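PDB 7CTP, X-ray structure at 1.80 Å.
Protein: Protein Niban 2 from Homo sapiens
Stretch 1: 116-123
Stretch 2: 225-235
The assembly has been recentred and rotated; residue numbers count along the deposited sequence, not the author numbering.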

# COMPACT_ATOMS: atom_id res chain seq x y z
N ILE A 116 -4.95 1.63 17.72
CA ILE A 116 -3.87 1.01 16.95
C ILE A 116 -4.10 1.21 15.46
O ILE A 116 -5.14 0.81 14.92
N ASN A 117 -3.13 1.82 14.79
CA ASN A 117 -3.05 1.82 13.33
C ASN A 117 -2.15 0.66 12.92
O ASN A 117 -0.99 0.61 13.33
N SER A 118 -2.68 -0.27 12.13
CA SER A 118 -2.00 -1.54 11.88
C SER A 118 -1.19 -1.55 10.58
O SER A 118 -0.87 -2.63 10.07
N ALA A 119 -0.84 -0.39 10.03
CA ALA A 119 0.00 -0.38 8.84
C ALA A 119 1.32 -1.10 9.12
O ALA A 119 1.94 -0.90 10.17
N GLY A 120 1.73 -1.95 8.18
CA GLY A 120 2.99 -2.66 8.31
C GLY A 120 2.95 -3.90 9.17
O GLY A 120 3.98 -4.56 9.34
N TYR A 121 1.78 -4.24 9.73
CA TYR A 121 1.67 -5.41 10.60
C TYR A 121 1.37 -6.66 9.79
O TYR A 121 0.93 -6.60 8.63
N LYS A 122 1.64 -7.81 10.41
CA LYS A 122 1.28 -9.13 9.90
C LYS A 122 0.58 -9.89 11.02
O LYS A 122 0.89 -9.69 12.20
N ILE A 123 -0.35 -10.79 10.66
CA ILE A 123 -1.10 -11.58 11.64
C ILE A 123 -0.54 -12.98 11.70
O ILE A 123 -0.32 -13.62 10.66
N TRP A 225 9.95 -2.58 -2.15
CA TRP A 225 10.21 -2.51 -0.71
C TRP A 225 8.94 -2.83 0.04
O TRP A 225 7.93 -2.13 -0.10
N GLU A 226 8.98 -3.90 0.84
CA GLU A 226 7.78 -4.38 1.52
C GLU A 226 7.21 -3.34 2.48
O GLU A 226 6.01 -3.32 2.76
N MET A 227 8.06 -2.45 3.00
CA MET A 227 7.63 -1.51 4.02
C MET A 227 7.24 -0.16 3.44
O MET A 227 7.09 0.81 4.19
N LEU A 228 7.06 -0.07 2.12
CA LEU A 228 6.40 1.09 1.53
C LEU A 228 4.89 0.95 1.75
O LEU A 228 4.11 0.75 0.82
N CYS A 229 4.49 1.03 3.02
CA CYS A 229 3.08 0.92 3.37
C CYS A 229 2.77 1.88 4.51
O CYS A 229 3.63 2.16 5.35
N GLY A 230 1.53 2.33 4.55
CA GLY A 230 1.09 3.33 5.49
C GLY A 230 1.14 4.71 4.86
O GLY A 230 1.27 4.87 3.65
N ASN A 231 1.03 5.72 5.72
CA ASN A 231 1.11 7.10 5.26
C ASN A 231 2.56 7.55 5.19
O ASN A 231 3.50 6.79 5.48
N GLU A 232 2.77 8.80 4.79
CA GLU A 232 4.12 9.29 4.54
C GLU A 232 5.00 9.19 5.78
O GLU A 232 6.18 8.80 5.70
N VAL A 233 4.47 9.58 6.94
CA VAL A 233 5.30 9.58 8.15
C VAL A 233 5.65 8.15 8.56
O VAL A 233 6.76 7.88 9.02
N GLN A 234 4.70 7.22 8.42
CA GLN A 234 4.98 5.83 8.75
C GLN A 234 6.07 5.27 7.84
O GLN A 234 6.98 4.55 8.30
N ILE A 235 6.00 5.59 6.55
CA ILE A 235 6.99 5.10 5.61
C ILE A 235 8.36 5.69 5.90
O ILE A 235 9.38 4.99 5.87

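The two stretches lie more than a hundred residues apart in one chain of Protein Niban 2. They meet over a small area, with 302 Å² buried when both sides are summed. Gln234 and Gly120 each give up 49 Å² to the other stretch, and Ala119 follows with 45 Å². The contact is built round these three.

Gln234 lies in the helix that begins at Glu232. Its CA-to-CB bond points toward stretch 1. The side chain takes chi1 m and chi2 t, so it is extended at its second torsion and carries the amide to Asn117. Both ends of that amide are used. Gln234 NE2 donates to Asn117 OD1 at 2.9 Å, and the N-H...O angle of 167° makes this a nearly straight bond. OE1 of Gln234 accepts from the backbone N of Asn231, also at 2.9 Å. In return, Asn231 OD1 accepts from Gln234 N at 3.0 Å. The bond from Gln234 N to Asn231 OD1 is a capping bond, with Asn231 at the N-cap position. Asn231 reaches it with chi1 p. The reciprocal pair ties the side chain of Gln234 to the start of its own helix while its NE2 serves the other stretch.

The CA-to-CB bond of Asn117 points toward stretch 2, with chi1 t. Asn117 OD1 takes a second hydrogen bond, from Ala119 N at 3.0 Å. One oxygen therefore accepts from Ala119 N within stretch 1 and from Gln234 NE2 across the contact. Water 1 adds a bridge between the same two side chains. It accepts from Asn117 ND2 at 3.1 Å and donates to Gln234 OE1 at 2.8 Å.

Ala119 points its methyl toward stretch 2. Ala119 CB lies 3.5 Å from Gln234 OE1 and 3.8 Å from Gly230 CA. Gly230 leaves room here. An ideal CB on it would sit 3.2 Å from Ala119 CB and would clash with Gln234 OE1 at 2.4 Å. The backbone angles of Gly230 also call for glycine.

Gly120 has no side chain, so its contacts are made by the backbone. It sits in the type II turn from Ser118 to Tyr121, closed by Tyr121 N to Ser118 O at 3.1 Å. Its positive phi favours glycine. Two sulfur-containing side chains cover it. The CA-to-CB bond of Cys229 points toward stretch 1, and with chi1 p Cys229 SG lies 3.8 Å from Gly120 CA. Met227 starts out sideways, but with all three chi angles m its end comes nearer, and Met227 CE lies 3.9 Å from Gly120 CA. An ideal CB on Gly120 would be only 3.1 Å from Met227 CE, a tight fit.

A salt bridge lies beyond this apolar patch. Lys122 and Glu226 both leave their backbones sideways, and their ends come nearer. Lys122 has chi1 m, chi2 m and chi3 t; Glu226 has chi1 t. Lys122 NZ donates to Glu226 OE1 at 3.2 Å. Ser118 and Tyr121 point away and take no part in the contact.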

# COMPACT_ATOMS: atom_id res chain seq x y z
CB ILE A 116 -3.76 -0.49 17.28
CG1 ILE A 116 -3.47 -0.70 18.77
CG2 ILE A 116 -2.67 -1.12 16.43
CD1 ILE A 116 -3.79 -2.11 19.25
CB ASN A 117 -2.51 3.16 12.82
CG ASN A 117 -2.33 3.20 11.30
OD1 ASN A 117 -1.60 2.40 10.72
ND2 ASN A 117 -2.99 4.16 10.66
CB SER A 118 -3.01 -2.68 11.90
OG SER A 118 -4.03 -2.46 10.94
CB ALA A 119 0.27 1.06 8.38
CB TYR A 121 0.57 -5.19 11.65
CG TYR A 121 1.05 -4.43 12.87
CD1 TYR A 121 1.12 -3.04 12.85
CD2 TYR A 121 1.44 -5.09 14.03
CE1 TYR A 121 1.58 -2.32 13.96
CE2 TYR A 121 1.89 -4.38 15.14
CZ TYR A 121 1.95 -3.01 15.10
OH TYR A 121 2.41 -2.31 16.21
CB LYS A 122 2.51 -9.94 9.46
CG LYS A 122 3.37 -9.27 8.40
CD LYS A 122 2.70 -9.36 7.02
CE LYS A 122 3.71 -9.10 5.90
NZ LYS A 122 3.66 -7.68 5.42
CB ILE A 123 -2.60 -11.63 11.30
CG1 ILE A 123 -3.22 -10.23 11.32
CG2 ILE A 123 -3.34 -12.55 12.28
CD1 ILE A 123 -4.50 -10.16 10.49
CB TRP A 225 10.72 -1.12 -0.33
CG TRP A 225 11.10 -0.94 1.10
CD1 TRP A 225 11.66 -1.87 1.93
CD2 TRP A 225 10.97 0.26 1.86
NE1 TRP A 225 11.89 -1.31 3.18
CE2 TRP A 225 11.48 -0.01 3.15
CE3 TRP A 225 10.48 1.53 1.58
CZ2 TRP A 225 11.49 0.96 4.16
CZ3 TRP A 225 10.49 2.49 2.57
CH2 TRP A 225 11.00 2.19 3.85
CB GLU A 226 8.09 -5.68 2.26
CG GLU A 226 6.91 -6.31 2.99
CD GLU A 226 6.98 -7.83 3.01
OE1 GLU A 226 5.95 -8.46 3.34
OE2 GLU A 226 8.06 -8.39 2.70
CB MET A 227 8.72 -1.37 5.08
CG MET A 227 8.97 -2.66 5.87
SD MET A 227 7.50 -3.50 6.49
CE MET A 227 6.86 -2.31 7.68
CB LEU A 228 6.74 1.21 0.05
CG LEU A 228 6.31 2.52 -0.62
CD1 LEU A 228 7.33 3.62 -0.31
CD2 LEU A 228 6.16 2.31 -2.12
CB CYS A 229 2.70 -0.50 3.78
SG CYS A 229 3.92 -1.19 4.91
CB ASN A 231 0.26 8.01 6.16
CG ASN A 231 0.71 7.99 7.63
OD1 ASN A 231 1.90 8.03 7.93
ND2 ASN A 231 -0.26 7.93 8.55
CB GLU A 232 4.08 10.74 4.05
CG GLU A 232 3.47 10.91 2.68
CD GLU A 232 2.00 11.24 2.75
OE1 GLU A 232 1.52 11.95 1.84
OE2 GLU A 232 1.33 10.79 3.71
CB VAL A 233 4.61 10.35 9.28
CG1 VAL A 233 5.49 10.33 10.54
CG2 VAL A 233 4.35 11.80 8.86
CB GLN A 234 3.71 4.99 8.62
CG GLN A 234 2.67 5.29 9.71
CD GLN A 234 1.37 4.53 9.50
OE1 GLN A 234 0.80 4.56 8.41
NE2 GLN A 234 0.89 3.85 10.54
CB ILE A 235 6.54 5.38 4.17
CG1 ILE A 235 5.30 4.53 3.83
CG2 ILE A 235 7.70 5.16 3.18
CD1 ILE A 235 4.57 5.01 2.57
O HOH W 1 -1.88 4.38 7.75